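Local coordinates for oxysterol-binding protein homolog 1 (Saccharomyces cerevisiae, PDB 5H28) that transfers sterols and other lipids between membranes without vesicles, and through its ankyrin-repeat domain, the part modelled here, is targeted to the nucleus-vacuole junction by binding NVJ1, at residues A[45-50]-A[87-93]; A[102-107]-A[135-139]; A[110-114]-A[170-175]; A[41-46]-A[75-81]. One frame throughout, in Å; residues are numbered along the deposited sequence.

Interaction 1: residues A[45-50]-A[87-93]; sequences LHYAVQ and NTPLHIA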
loop_
_atom_site.group_PDB
_atom_site.type_symbol
_atom_site.label_atom_id
_atom_site.label_comp_id
_atom_site.label_asym_id
_atom_site.label_seq_id
_atom_site.Cartn_x
_atom_site.Cartn_y
_atom_site.Cartn_z
ATOM N N LEU A 45 10.512 -16.894 1.467
ATOM C CA LEU A 45 9.189 -16.919 0.858
ATOM C C LEU A 45 9.299 -17.045 -0.663
ATOM O O LEU A 45 8.472 -17.710 -1.290
ATOM C CB LEU A 45 8.385 -15.675 1.246
ATOM C CG LEU A 45 6.917 -15.684 0.807
ATOM C CD1 LEU A 45 6.230 -16.951 1.304
ATOM C CD2 LEU A 45 6.218 -14.445 1.355
ATOM N N HIS A 46 10.315 -16.416 -1.255
ATOM C CA HIS A 46 10.520 -16.523 -2.698
ATOM C C HIS A 46 10.773 -17.985 -3.043
ATOM O O HIS A 46 10.163 -18.541 -3.957
ATOM C CB HIS A 46 11.751 -15.725 -3.150
ATOM C CG HIS A 46 11.519 -14.253 -3.280
ATOM N ND1 HIS A 46 11.377 -13.418 -2.193
ATOM C CD2 HIS A 46 11.438 -13.461 -4.376
ATOM C CE1 HIS A 46 11.220 -12.176 -2.614
ATOM N NE2 HIS A 46 11.253 -12.174 -3.936
ATOM N N TYR A 47 11.690 -18.604 -2.310
ATOM C CA TYR A 47 12.027 -19.994 -2.570
ATOM C C TYR A 47 10.863 -20.935 -2.303
ATOM O O TYR A 47 10.693 -21.926 -3.007
ATOM C CB TYR A 47 13.252 -20.408 -1.746
ATOM C CG TYR A 47 14.509 -19.656 -2.129
ATOM C CD1 TYR A 47 14.875 -19.515 -3.466
ATOM C CD2 TYR A 47 15.327 -19.081 -1.160
ATOM C CE1 TYR A 47 16.022 -18.816 -3.831
ATOM C CE2 TYR A 47 16.481 -18.378 -1.516
ATOM C CZ TYR A 47 16.819 -18.252 -2.852
ATOM O OH TYR A 47 17.951 -17.557 -3.218
ATOM N N ALA A 48 10.055 -20.626 -1.296
ATOM C CA ALA A 48 8.913 -21.472 -0.981
ATOM C C ALA A 48 7.893 -21.407 -2.107
ATOM O O ALA A 48 7.305 -22.421 -2.474
ATOM C CB ALA A 48 8.280 -21.036 0.326
ATOM N N VAL A 49 7.677 -20.213 -2.652
ATOM C CA VAL A 49 6.732 -20.057 -3.752
ATOM C C VAL A 49 7.190 -20.886 -4.952
ATOM O O VAL A 49 6.371 -21.389 -5.721
ATOM C CB VAL A 49 6.603 -18.570 -4.168
ATOM C CG1 VAL A 49 5.875 -18.449 -5.503
ATOM C CG2 VAL A 49 5.856 -17.805 -3.095
ATOM N N GLN A 50 8.497 -21.051 -5.099
ATOM C CA GLN A 50 9.020 -21.812 -6.221
ATOM C C GLN A 50 8.975 -23.327 -6.075
ATOM O O GLN A 50 8.805 -24.033 -7.068
ATOM C CB GLN A 50 10.464 -21.396 -6.517
ATOM C CG GLN A 50 10.615 -19.959 -6.965
ATOM C CD GLN A 50 11.996 -19.664 -7.508
ATOM O OE1 GLN A 50 13.002 -19.871 -6.829
ATOM N NE2 GLN A 50 12.050 -19.176 -8.741
ATOM N N ASN A 87 11.928 -8.527 -8.016
ATOM C CA ASN A 87 10.726 -9.351 -7.923
ATOM C C ASN A 87 10.324 -9.668 -6.493
ATOM O O ASN A 87 11.169 -9.921 -5.636
ATOM C CB ASN A 87 10.903 -10.680 -8.662
ATOM C CG ASN A 87 10.904 -10.517 -10.162
ATOM O OD1 ASN A 87 10.108 -9.762 -10.713
ATOM N ND2 ASN A 87 11.795 -11.244 -10.837
ATOM N N THR A 88 9.016 -9.672 -6.264
ATOM C CA THR A 88 8.440 -9.995 -4.962
ATOM C C THR A 88 7.926 -11.425 -5.078
ATOM O O THR A 88 7.915 -11.996 -6.168
ATOM C CB THR A 88 7.221 -9.118 -4.657
ATOM O OG1 THR A 88 6.200 -9.384 -5.631
ATOM C CG2 THR A 88 7.588 -7.648 -4.702
ATOM N N PRO A 89 7.504 -12.026 -3.954
ATOM C CA PRO A 89 6.988 -13.393 -4.020
ATOM C C PRO A 89 5.787 -13.466 -4.965
ATOM O O PRO A 89 5.589 -14.471 -5.647
ATOM C CB PRO A 89 6.617 -13.682 -2.569
ATOM C CG PRO A 89 7.704 -12.947 -1.824
ATOM C CD PRO A 89 7.743 -11.622 -2.556
ATOM N N LEU A 90 5.000 -12.395 -5.004
ATOM C CA LEU A 90 3.828 -12.338 -5.876
ATOM C C LEU A 90 4.254 -12.375 -7.346
ATOM O O LEU A 90 3.590 -13.009 -8.164
ATOM C CB LEU A 90 3.012 -11.075 -5.591
ATOM C CG LEU A 90 1.679 -10.936 -6.333
ATOM C CD1 LEU A 90 0.712 -12.039 -5.912
ATOM C CD2 LEU A 90 1.085 -9.565 -6.035
ATOM N N HIS A 91 5.354 -11.700 -7.684
ATOM C CA HIS A 91 5.847 -11.716 -9.063
ATOM C C HIS A 91 6.216 -13.144 -9.449
ATOM O O HIS A 91 5.901 -13.610 -10.545
ATOM C CB HIS A 91 7.117 -10.875 -9.226
ATOM C CG HIS A 91 6.883 -9.399 -9.320
ATOM N ND1 HIS A 91 6.785 -8.591 -8.210
ATOM C CD2 HIS A 91 6.802 -8.576 -10.393
ATOM C CE1 HIS A 91 6.660 -7.333 -8.594
ATOM N NE2 HIS A 91 6.669 -7.296 -9.913
ATOM N N ILE A 92 6.907 -13.825 -8.541
ATOM C CA ILE A 92 7.342 -15.191 -8.782
ATOM C C ILE A 92 6.151 -16.136 -8.909
ATOM O O ILE A 92 6.112 -16.981 -9.801
ATOM C CB ILE A 92 8.281 -15.677 -7.641
ATOM C CG1 ILE A 92 9.482 -14.729 -7.504
ATOM C CG2 ILE A 92 8.740 -17.103 -7.908
ATOM C CD1 ILE A 92 10.346 -14.584 -8.743
ATOM N N ALA A 93 5.177 -15.987 -8.019
ATOM C CA ALA A 93 3.998 -16.840 -8.049
ATOM C C ALA A 93 3.205 -16.654 -9.337
ATOM O O ALA A 93 2.721 -17.622 -9.921
ATOM C CB ALA A 93 3.117 -16.550 -6.842
#
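Two successive ankyrin repeats meet here through their first helices. The helical segments 45-50 and 89-93 run side by side, 15° apart in direction with axes 9.0 Å from each other, and CA atoms come closest at H46 and P89, 4.9 Å. Start at N87, still in the loop: its carbonyl O takes a nearly straight hydrogen bond from H46 NE2, 2.8 Å, while its own side chain turns off to N117. T88 is the N-cap of the next helix. Its OG1 accepts from H91 N at 3.2 Å and lies 2.8 Å from H91 ND1, so the TPLH sequence common in ankyrin repeats closes on itself. P89 then fills the first turn. Its CG sits 3.9 Å from the centroid of the H46 ring, over the face, a CH-pi contact, and also touches L45 CD2 at 3.8 Å. One turn on, I92 packs against V49 and Q50, with CG2 to Q50 CG at 3.5 Å. A93 is small enough to let V49 CG1 approach its CB to 3.6 Å; beyond it lie I101 and V102 of helix 99-106. The chemistry is thus one buried, directional bond set in an apolar interface: the H46 imidazole joins its repeat to the main chain of the next, and the proline, isoleucine and alanine supply a close-fitting surface beside it.

Interaction 2: residues A[102-107]-A[135-139]; sequences VAFLLD and MMQVK
Build two helical segments, 102-106 and 135-139, nearly parallel: their N-to-C directions differ by 16°, the signed crossing is -16°, and the axes stay 10.6 Å apart. That wide spacing leaves room for long side chains. Set the register with CA of A103 opposite CA of M136 and CA of L106 opposite CA of K139, 7.4 Å in each case. V102 takes chi1 t and brings CG1 to 3.5 Å from M136 CG and 3.7 Å from M135 CE. M136 is m, t, p, buried, and runs past V102. M135 is different: with chi1 t, chi2 near -92° and chi3 m, it folds so that CE reaches A103 CB at 4.1 Å. L106, in the m, t rotamer, inserts CD1 between M136 CG at 3.9 Å and K139 CD at 3.8 Å. K139 takes chi1 m, runs extended through chi2 and chi3 (both t), then bends at chi4 (m). Its CE lies 3.8 Å from A103 CB, and its NZ forms a salt bridge with D107 OD1, 3.3 Å, weak as a hydrogen bond. D107 has chi1 m. This is the side-by-side helix stacking of an ankyrin array, continued from the second repeat onto the long helix 130-156. V102 and L106 also pack on L90, so helix 99-106 touches helix 89-95 on one side and helix 130-156 on an adjoining one.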
loop_
_atom_site.group_PDB
_atom_site.type_symbol
_atom_site.label_atom_id
_atom_site.label_comp_id
_atom_site.label_asym_id
_atom_site.label_seq_id
_atom_site.Cartn_x
_atom_site.Cartn_y
_atom_site.Cartn_z
ATOM N N VAL A 102 -1.063 -16.943 -5.594
ATOM C CA VAL A 102 -1.363 -15.573 -5.977
ATOM C C VAL A 102 -2.597 -15.081 -5.221
ATOM O O VAL A 102 -2.580 -14.004 -4.629
ATOM C CB VAL A 102 -1.622 -15.465 -7.500
ATOM C CG1 VAL A 102 -2.159 -14.086 -7.854
ATOM C CG2 VAL A 102 -0.331 -15.722 -8.268
ATOM N N ALA A 103 -3.668 -15.871 -5.238
ATOM C CA ALA A 103 -4.892 -15.483 -4.555
ATOM C C ALA A 103 -4.676 -15.335 -3.052
ATOM O O ALA A 103 -5.189 -14.399 -2.434
ATOM C CB ALA A 103 -5.991 -16.500 -4.831
ATOM N N PHE A 104 -3.913 -16.255 -2.469
ATOM C CA PHE A 104 -3.628 -16.213 -1.040
ATOM C C PHE A 104 -2.870 -14.939 -0.692
ATOM O O PHE A 104 -3.233 -14.223 0.236
ATOM C CB PHE A 104 -2.805 -17.438 -0.630
ATOM C CG PHE A 104 -2.261 -17.366 0.770
ATOM C CD1 PHE A 104 -3.113 -17.389 1.870
ATOM C CD2 PHE A 104 -0.889 -17.276 0.989
ATOM C CE1 PHE A 104 -2.607 -17.324 3.166
ATOM C CE2 PHE A 104 -0.373 -17.210 2.286
ATOM C CZ PHE A 104 -1.235 -17.234 3.374
ATOM N N LEU A 105 -1.815 -14.648 -1.442
ATOM C CA LEU A 105 -1.038 -13.448 -1.173
ATOM C C LEU A 105 -1.878 -12.176 -1.315
ATOM O O LEU A 105 -1.763 -11.255 -0.501
ATOM C CB LEU A 105 0.178 -13.389 -2.103
ATOM C CG LEU A 105 1.268 -14.441 -1.876
ATOM C CD1 LEU A 105 2.312 -14.332 -2.983
ATOM C CD2 LEU A 105 1.907 -14.254 -0.503
ATOM N N LEU A 106 -2.736 -12.127 -2.334
ATOM C CA LEU A 106 -3.578 -10.953 -2.549
ATOM C C LEU A 106 -4.597 -10.741 -1.431
ATOM O O LEU A 106 -5.147 -9.650 -1.298
ATOM C CB LEU A 106 -4.292 -11.043 -3.902
ATOM C CG LEU A 106 -3.378 -10.814 -5.113
ATOM C CD1 LEU A 106 -4.141 -11.032 -6.403
ATOM C CD2 LEU A 106 -2.819 -9.402 -5.057
ATOM N N ASP A 107 -4.840 -11.773 -0.627
ATOM C CA ASP A 107 -5.788 -11.647 0.480
ATOM C C ASP A 107 -5.119 -11.254 1.795
ATOM O O ASP A 107 -5.794 -11.075 2.806
ATOM C CB ASP A 107 -6.560 -12.954 0.697
ATOM C CG ASP A 107 -7.581 -13.223 -0.393
ATOM O OD1 ASP A 107 -8.093 -12.250 -0.989
ATOM O OD2 ASP A 107 -7.884 -14.410 -0.642
ATOM N N MET A 135 -7.957 -12.932 -12.635
ATOM C CA MET A 135 -8.278 -13.057 -11.220
ATOM C C MET A 135 -7.584 -11.954 -10.422
ATOM O O MET A 135 -8.162 -11.386 -9.493
ATOM C CB MET A 135 -7.859 -14.444 -10.719
ATOM C CG MET A 135 -7.986 -14.656 -9.220
ATOM S SD MET A 135 -6.470 -14.249 -8.335
ATOM C CE MET A 135 -5.416 -15.607 -8.826
ATOM N N MET A 136 -6.347 -11.639 -10.789
ATOM C CA MET A 136 -5.606 -10.591 -10.094
ATOM C C MET A 136 -6.246 -9.234 -10.344
ATOM O O MET A 136 -6.308 -8.392 -9.447
ATOM C CB MET A 136 -4.150 -10.574 -10.560
ATOM C CG MET A 136 -3.382 -11.837 -10.188
ATOM S SD MET A 136 -1.663 -11.774 -10.746
ATOM C CE MET A 136 -0.953 -10.654 -9.546
ATOM N N GLN A 137 -6.725 -9.031 -11.569
ATOM C CA GLN A 137 -7.363 -7.777 -11.951
ATOM C C GLN A 137 -8.660 -7.581 -11.178
ATOM O O GLN A 137 -8.938 -6.488 -10.682
ATOM C CB GLN A 137 -7.655 -7.779 -13.455
ATOM C CG GLN A 137 -8.326 -6.515 -13.965
ATOM C CD GLN A 137 -7.435 -5.298 -13.850
ATOM O OE1 GLN A 137 -6.354 -5.246 -14.441
ATOM N NE2 GLN A 137 -7.884 -4.306 -13.088
ATOM N N VAL A 138 -9.452 -8.642 -11.080
ATOM C CA VAL A 138 -10.715 -8.572 -10.365
ATOM C C VAL A 138 -10.478 -8.352 -8.875
ATOM O O VAL A 138 -11.163 -7.542 -8.250
ATOM C CB VAL A 138 -11.554 -9.850 -10.586
ATOM C CG1 VAL A 138 -12.828 -9.795 -9.757
ATOM C CG2 VAL A 138 -11.902 -9.982 -12.064
ATOM N N LYS A 139 -9.505 -9.056 -8.300
ATOM C CA LYS A 139 -9.218 -8.880 -6.880
ATOM C C LYS A 139 -8.744 -7.456 -6.608
ATOM O O LYS A 139 -9.117 -6.847 -5.606
ATOM C CB LYS A 139 -8.169 -9.889 -6.406
ATOM C CG LYS A 139 -8.744 -11.269 -6.121
ATOM C CD LYS A 139 -7.687 -12.196 -5.554
ATOM C CE LYS A 139 -8.297 -13.493 -5.055
ATOM N NZ LYS A 139 -9.234 -13.258 -3.915
#

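Interaction 3: residues A[110-114]-A[170-175]; sequences TINDC and PRNAEL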
loop_
_atom_site.group_PDB
_atom_site.type_symbol
_atom_site.label_atom_id
_atom_site.label_comp_id
_atom_site.label_asym_id
_atom_site.label_seq_id
_atom_site.Cartn_x
_atom_site.Cartn_y
_atom_site.Cartn_z
ATOM N N THR A 110 -0.946 -7.123 4.544
ATOM C CA THR A 110 0.203 -6.306 4.163
ATOM C C THR A 110 0.685 -6.420 2.723
ATOM O O THR A 110 1.731 -5.873 2.381
ATOM C CB THR A 110 1.416 -6.604 5.068
ATOM O OG1 THR A 110 1.849 -7.954 4.858
ATOM C CG2 THR A 110 1.050 -6.414 6.527
ATOM N N ILE A 111 -0.064 -7.110 1.874
ATOM C CA ILE A 111 0.364 -7.270 0.490
ATOM C C ILE A 111 0.369 -5.945 -0.272
ATOM O O ILE A 111 -0.463 -5.071 -0.030
ATOM C CB ILE A 111 -0.551 -8.279 -0.269
ATOM C CG1 ILE A 111 0.134 -8.742 -1.558
ATOM C CG2 ILE A 111 -1.898 -7.638 -0.598
ATOM C CD1 ILE A 111 1.359 -9.613 -1.324
ATOM N N ASN A 112 1.341 -5.789 -1.165
ATOM C CA ASN A 112 1.406 -4.611 -2.020
ATOM C C ASN A 112 1.608 -5.149 -3.430
ATOM O O ASN A 112 2.738 -5.437 -3.835
ATOM C CB ASN A 112 2.574 -3.689 -1.664
ATOM C CG ASN A 112 2.613 -2.457 -2.553
ATOM O OD1 ASN A 112 1.790 -2.314 -3.458
ATOM N ND2 ASN A 112 3.565 -1.567 -2.306
ATOM N N ASP A 113 0.514 -5.298 -4.170
ATOM C CA ASP A 113 0.577 -5.825 -5.526
ATOM C C ASP A 113 0.999 -4.797 -6.571
ATOM O O ASP A 113 0.963 -5.079 -7.763
ATOM C CB ASP A 113 -0.774 -6.458 -5.909
ATOM C CG ASP A 113 -1.934 -5.474 -5.854
ATOM O OD1 ASP A 113 -1.814 -4.432 -5.179
ATOM O OD2 ASP A 113 -2.984 -5.756 -6.478
ATOM N N CYS A 114 1.422 -3.617 -6.127
ATOM C CA CYS A 114 1.842 -2.572 -7.059
ATOM C C CYS A 114 3.352 -2.424 -7.178
ATOM O O CYS A 114 3.833 -1.559 -7.904
ATOM C CB CYS A 114 1.238 -1.227 -6.659
ATOM S SG CYS A 114 -0.543 -1.145 -6.880
ATOM N N PRO A 170 1.467 1.214 2.150
ATOM C CA PRO A 170 2.251 1.208 0.912
ATOM C C PRO A 170 1.395 0.911 -0.322
ATOM O O PRO A 170 1.563 1.532 -1.367
ATOM C CB PRO A 170 3.293 0.122 1.176
ATOM C CG PRO A 170 3.506 0.228 2.655
ATOM C CD PRO A 170 2.090 0.356 3.173
ATOM N N ARG A 171 0.470 -0.034 -0.188
ATOM C CA ARG A 171 -0.396 -0.403 -1.301
ATOM C C ARG A 171 -1.342 0.729 -1.695
ATOM O O ARG A 171 -1.620 0.933 -2.874
ATOM C CB ARG A 171 -1.214 -1.644 -0.944
ATOM C CG ARG A 171 -1.942 -2.256 -2.127
ATOM C CD ARG A 171 -2.843 -3.393 -1.692
ATOM N NE ARG A 171 -3.409 -4.095 -2.837
ATOM C CZ ARG A 171 -4.293 -5.081 -2.745
ATOM N NH1 ARG A 171 -4.717 -5.484 -1.555
ATOM N NH2 ARG A 171 -4.748 -5.665 -3.845
ATOM N N ASN A 172 -1.840 1.468 -0.711
ATOM C CA ASN A 172 -2.756 2.557 -1.016
ATOM C C ASN A 172 -2.078 3.752 -1.665
ATOM O O ASN A 172 -2.741 4.587 -2.274
ATOM C CB ASN A 172 -3.503 2.986 0.244
ATOM C CG ASN A 172 -4.493 1.942 0.705
ATOM O OD1 ASN A 172 -4.852 1.035 -0.054
ATOM N ND2 ASN A 172 -4.951 2.062 1.943
ATOM N N ALA A 173 -0.756 3.828 -1.551
ATOM C CA ALA A 173 -0.023 4.930 -2.157
ATOM C C ALA A 173 -0.304 4.982 -3.660
ATOM O O ALA A 173 -0.305 6.055 -4.261
ATOM C CB ALA A 173 1.466 4.762 -1.908
ATOM N N GLU A 174 -0.551 3.819 -4.261
ATOM C CA GLU A 174 -0.834 3.738 -5.691
ATOM C C GLU A 174 -2.270 3.352 -6.038
ATOM O O GLU A 174 -2.724 3.600 -7.156
ATOM C CB GLU A 174 0.118 2.745 -6.367
ATOM C CG GLU A 174 1.239 3.387 -7.173
ATOM C CD GLU A 174 2.170 4.231 -6.326
ATOM O OE1 GLU A 174 2.809 3.675 -5.406
ATOM O OE2 GLU A 174 2.263 5.452 -6.579
ATOM N N LEU A 175 -2.992 2.749 -5.096
ATOM C CA LEU A 175 -4.365 2.334 -5.377
ATOM C C LEU A 175 -5.453 3.273 -4.871
ATOM O O LEU A 175 -6.636 3.063 -5.141
ATOM C CB LEU A 175 -4.607 0.918 -4.851
ATOM C CG LEU A 175 -3.791 -0.150 -5.589
ATOM C CD1 LEU A 175 -4.212 -1.526 -5.113
ATOM C CD2 LEU A 175 -4.000 -0.022 -7.094
#
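A salt bridge carries this contact: R171 NE donates to D113 OD1 at 2.9 Å, and R171 NH2 adds a weak bond to D113 OD2 at 3.2 Å, so carboxylate and guanidinium meet side-on through two contacts. R171 is fully extended, every chi near 180°, which takes it along the loop to the aspartate. In the ankyrin domain, 110-114 belongs to the loop leaving the second predicted repeat, whereas 170-175 comes after helix 160-167 and includes the short helix 172-175. Both charges have further partners on helix 130-156: D113 OD2 is bridged by R140, and R171 makes a cation-pi interaction with Y143. Moving outward, I111 lines the arginine with both main chain and side chain: its O is 3.4 Å from R171 CD, and its CG2 lies over one guanidinium face, 3.7 Å from R171 NH1. N112 and R171 have the closest CA atoms, 4.6 Å apart. N112 shapes its own loop, since its OD1 accepts from C114 N at 3.0 Å in an Asx turn, and the same OD1 stands 3.6 Å from R171 CA. P170 CB approaches N112 ND2 at 3.9 Å. C114 closes the far end, its SG 4.0 Å from E174 CB and 3.6 Å from L175 CG.

Interaction 4: residues A[41-46]-A[75-81]; sequences LHLMLH and IHLDLNE
L77, chi1 m and chi2 t, slides under the break between helices 35-42 and 44-51, its CD2 3.6 Å from L41 O and its CD1 3.7 Å from M44 CE. Segment 75-81 is irregular, extended through I75 to D78, then a type I turn from D78 to E81; D78 OD1 accepts from N80 N at 2.8 Å, an Asx turn. L43 is the N-cap of the second helix. Place H42 and L77 with CA atoms 6.3 Å apart, L45 and L79 7.7 Å. L41 CD1 meets I75 CD1 at 3.5 Å, and L45 (t, p) brings CD2 to L79 CD1 at 3.6 Å. Here the loop connecting two ankyrin repeats folds back beside the first helix, 44-51, of the repeat before it. H46 CE1 lies 3.0 Å from E81 O, its NE2 being bonded to N87. With E81 at chi1 t, chi2 p, H42 CD2 is 3.2 Å from E81 OE1; H42 ND1 bonds to Q38. Two waters fill the gap: the first bonds D78 N at 2.9 Å and E81 OE1 at 2.8 Å, the second D78 O at 2.8 Å, each weakly reaching H42 O at 3.4 Å.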
loop_
_atom_site.group_PDB
_atom_site.type_symbol
_atom_site.label_atom_id
_atom_site.label_comp_id
_atom_site.label_asym_id
_atom_site.label_seq_id
_atom_site.Cartn_x
_atom_site.Cartn_y
_atom_site.Cartn_z
ATOM N N LEU A 41 17.187 -16.103 4.752
ATOM C CA LEU A 41 15.866 -16.108 5.375
ATOM C C LEU A 41 14.960 -15.073 4.712
ATOM O O LEU A 41 13.765 -15.312 4.548
ATOM C CB LEU A 41 15.970 -15.829 6.880
ATOM C CG LEU A 41 16.505 -16.971 7.745
ATOM C CD1 LEU A 41 16.663 -16.487 9.179
ATOM C CD2 LEU A 41 15.557 -18.162 7.684
ATOM N N HIS A 42 15.523 -13.927 4.331
ATOM C CA HIS A 42 14.744 -12.883 3.666
ATOM C C HIS A 42 14.189 -13.357 2.322
ATOM O O HIS A 42 13.202 -12.818 1.828
ATOM C CB HIS A 42 15.594 -11.627 3.431
ATOM C CG HIS A 42 15.605 -10.676 4.587
ATOM N ND1 HIS A 42 16.333 -10.904 5.734
ATOM C CD2 HIS A 42 14.960 -9.501 4.777
ATOM C CE1 HIS A 42 16.134 -9.912 6.584
ATOM N NE2 HIS A 42 15.304 -9.047 6.028
ATOM N N LEU A 43 14.825 -14.362 1.727
ATOM C CA LEU A 43 14.367 -14.881 0.441
ATOM C C LEU A 43 13.612 -16.197 0.581
ATOM O O LEU A 43 13.241 -16.814 -0.413
ATOM C CB LEU A 43 15.554 -15.073 -0.508
ATOM C CG LEU A 43 16.243 -13.788 -0.974
ATOM C CD1 LEU A 43 17.531 -14.135 -1.701
ATOM C CD2 LEU A 43 15.312 -12.998 -1.880
ATOM N N MET A 44 13.365 -16.621 1.818
ATOM C CA MET A 44 12.671 -17.880 2.038
ATOM C C MET A 44 11.296 -17.964 1.387
ATOM O O MET A 44 10.947 -18.995 0.811
ATOM C CB MET A 44 12.560 -18.172 3.535
ATOM C CG MET A 44 11.785 -19.452 3.851
ATOM S SD MET A 44 12.023 -20.016 5.547
ATOM C CE MET A 44 11.473 -18.579 6.458
ATOM N N LEU A 45 10.512 -16.894 1.467
ATOM C CA LEU A 45 9.189 -16.919 0.858
ATOM C C LEU A 45 9.299 -17.045 -0.663
ATOM O O LEU A 45 8.472 -17.710 -1.290
ATOM C CB LEU A 45 8.385 -15.675 1.246
ATOM C CG LEU A 45 6.917 -15.684 0.807
ATOM C CD1 LEU A 45 6.230 -16.951 1.304
ATOM C CD2 LEU A 45 6.218 -14.445 1.355
ATOM N N HIS A 46 10.315 -16.416 -1.255
ATOM C CA HIS A 46 10.520 -16.523 -2.698
ATOM C C HIS A 46 10.773 -17.985 -3.043
ATOM O O HIS A 46 10.163 -18.541 -3.957
ATOM C CB HIS A 46 11.751 -15.725 -3.150
ATOM C CG HIS A 46 11.519 -14.253 -3.280
ATOM N ND1 HIS A 46 11.377 -13.418 -2.193
ATOM C CD2 HIS A 46 11.438 -13.461 -4.376
ATOM C CE1 HIS A 46 11.220 -12.176 -2.614
ATOM N NE2 HIS A 46 11.253 -12.174 -3.936
ATOM N N ILE A 75 12.550 -12.456 13.099
ATOM C CA ILE A 75 12.636 -11.683 11.872
ATOM C C ILE A 75 11.227 -11.636 11.319
ATOM O O ILE A 75 10.564 -12.668 11.226
ATOM C CB ILE A 75 13.504 -12.363 10.790
ATOM C CG1 ILE A 75 14.925 -12.591 11.297
ATOM C CG2 ILE A 75 13.528 -11.494 9.539
ATOM C CD1 ILE A 75 15.808 -13.311 10.293
ATOM N N HIS A 76 10.751 -10.451 10.974
ATOM C CA HIS A 76 9.430 -10.370 10.385
ATOM C C HIS A 76 9.600 -10.323 8.881
ATOM O O HIS A 76 10.018 -9.311 8.311
ATOM C CB HIS A 76 8.669 -9.151 10.902
ATOM C CG HIS A 76 8.135 -9.338 12.287
ATOM N ND1 HIS A 76 8.728 -8.777 13.398
ATOM C CD2 HIS A 76 7.103 -10.082 12.748
ATOM C CE1 HIS A 76 8.084 -9.169 14.482
ATOM N NE2 HIS A 76 7.093 -9.961 14.116
ATOM N N LEU A 77 9.299 -11.452 8.248
ATOM C CA LEU A 77 9.421 -11.575 6.807
ATOM C C LEU A 77 8.521 -10.576 6.109
ATOM O O LEU A 77 7.374 -10.354 6.513
ATOM C CB LEU A 77 9.072 -13.000 6.372
ATOM C CG LEU A 77 9.915 -14.087 7.045
ATOM C CD1 LEU A 77 9.522 -15.444 6.489
ATOM C CD2 LEU A 77 11.404 -13.821 6.814
ATOM N N ASP A 78 9.063 -9.961 5.067
ATOM C CA ASP A 78 8.351 -8.969 4.281
ATOM C C ASP A 78 7.631 -9.687 3.148
ATOM O O ASP A 78 8.260 -10.320 2.300
ATOM C CB ASP A 78 9.351 -7.961 3.711
ATOM C CG ASP A 78 8.678 -6.782 3.041
ATOM O OD1 ASP A 78 7.453 -6.838 2.803
ATOM O OD2 ASP A 78 9.386 -5.798 2.745
ATOM N N LEU A 79 6.308 -9.599 3.139
ATOM C CA LEU A 79 5.519 -10.240 2.102
ATOM C C LEU A 79 5.875 -9.638 0.743
ATOM O O LEU A 79 5.709 -10.274 -0.297
ATOM C CB LEU A 79 4.032 -10.028 2.394
ATOM C CG LEU A 79 3.052 -11.122 1.979
ATOM C CD1 LEU A 79 3.466 -12.446 2.600
ATOM C CD2 LEU A 79 1.653 -10.732 2.434
ATOM N N ASN A 80 6.393 -8.412 0.769
ATOM C CA ASN A 80 6.752 -7.690 -0.442
ATOM C C ASN A 80 8.255 -7.541 -0.661
ATOM O O ASN A 80 8.699 -6.618 -1.346
ATOM C CB ASN A 80 6.081 -6.321 -0.406
ATOM C CG ASN A 80 4.614 -6.421 -0.056
ATOM O OD1 ASN A 80 3.842 -7.058 -0.771
ATOM N ND2 ASN A 80 4.220 -5.806 1.055
ATOM N N GLU A 81 9.027 -8.455 -0.077
ATOM C CA GLU A 81 10.484 -8.466 -0.215
ATOM C C GLU A 81 10.872 -8.485 -1.694
ATOM O O GLU A 81 10.328 -9.267 -2.466
ATOM C CB GLU A 81 11.047 -9.721 0.459
ATOM C CG GLU A 81 12.560 -9.910 0.352
ATOM C CD GLU A 81 13.328 -9.117 1.391
ATOM O OE1 GLU A 81 12.776 -8.894 2.489
ATOM O OE2 GLU A 81 14.488 -8.733 1.118
HETATM O O HOH W 1 11.643 -10.809 4.123
HETATM O O HOH W 2 9.955 -12.527 2.607
#

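From the N terminus, interaction 4 closes first, bringing the inter-repeat loop 75-81 back to 41-46. Interaction 1 starts from the same helix, sharing L45 and H46, but spans a little further, to helix 89-95, so the first repeat contacts both the connecting loop and the first helix of the next repeat. Next come interactions 2 and 3, which cross: 102-107 and 110-114 follow one another, and their partners on the long helix 130-156 and at 170-175 come in the same order. L90 connects interaction 1 to both, touching V102, L105 and L106 as well as D113. N80 of interaction 4 probably hydrogen-bonds T110 and N112 of interaction 3, tying successive loops together.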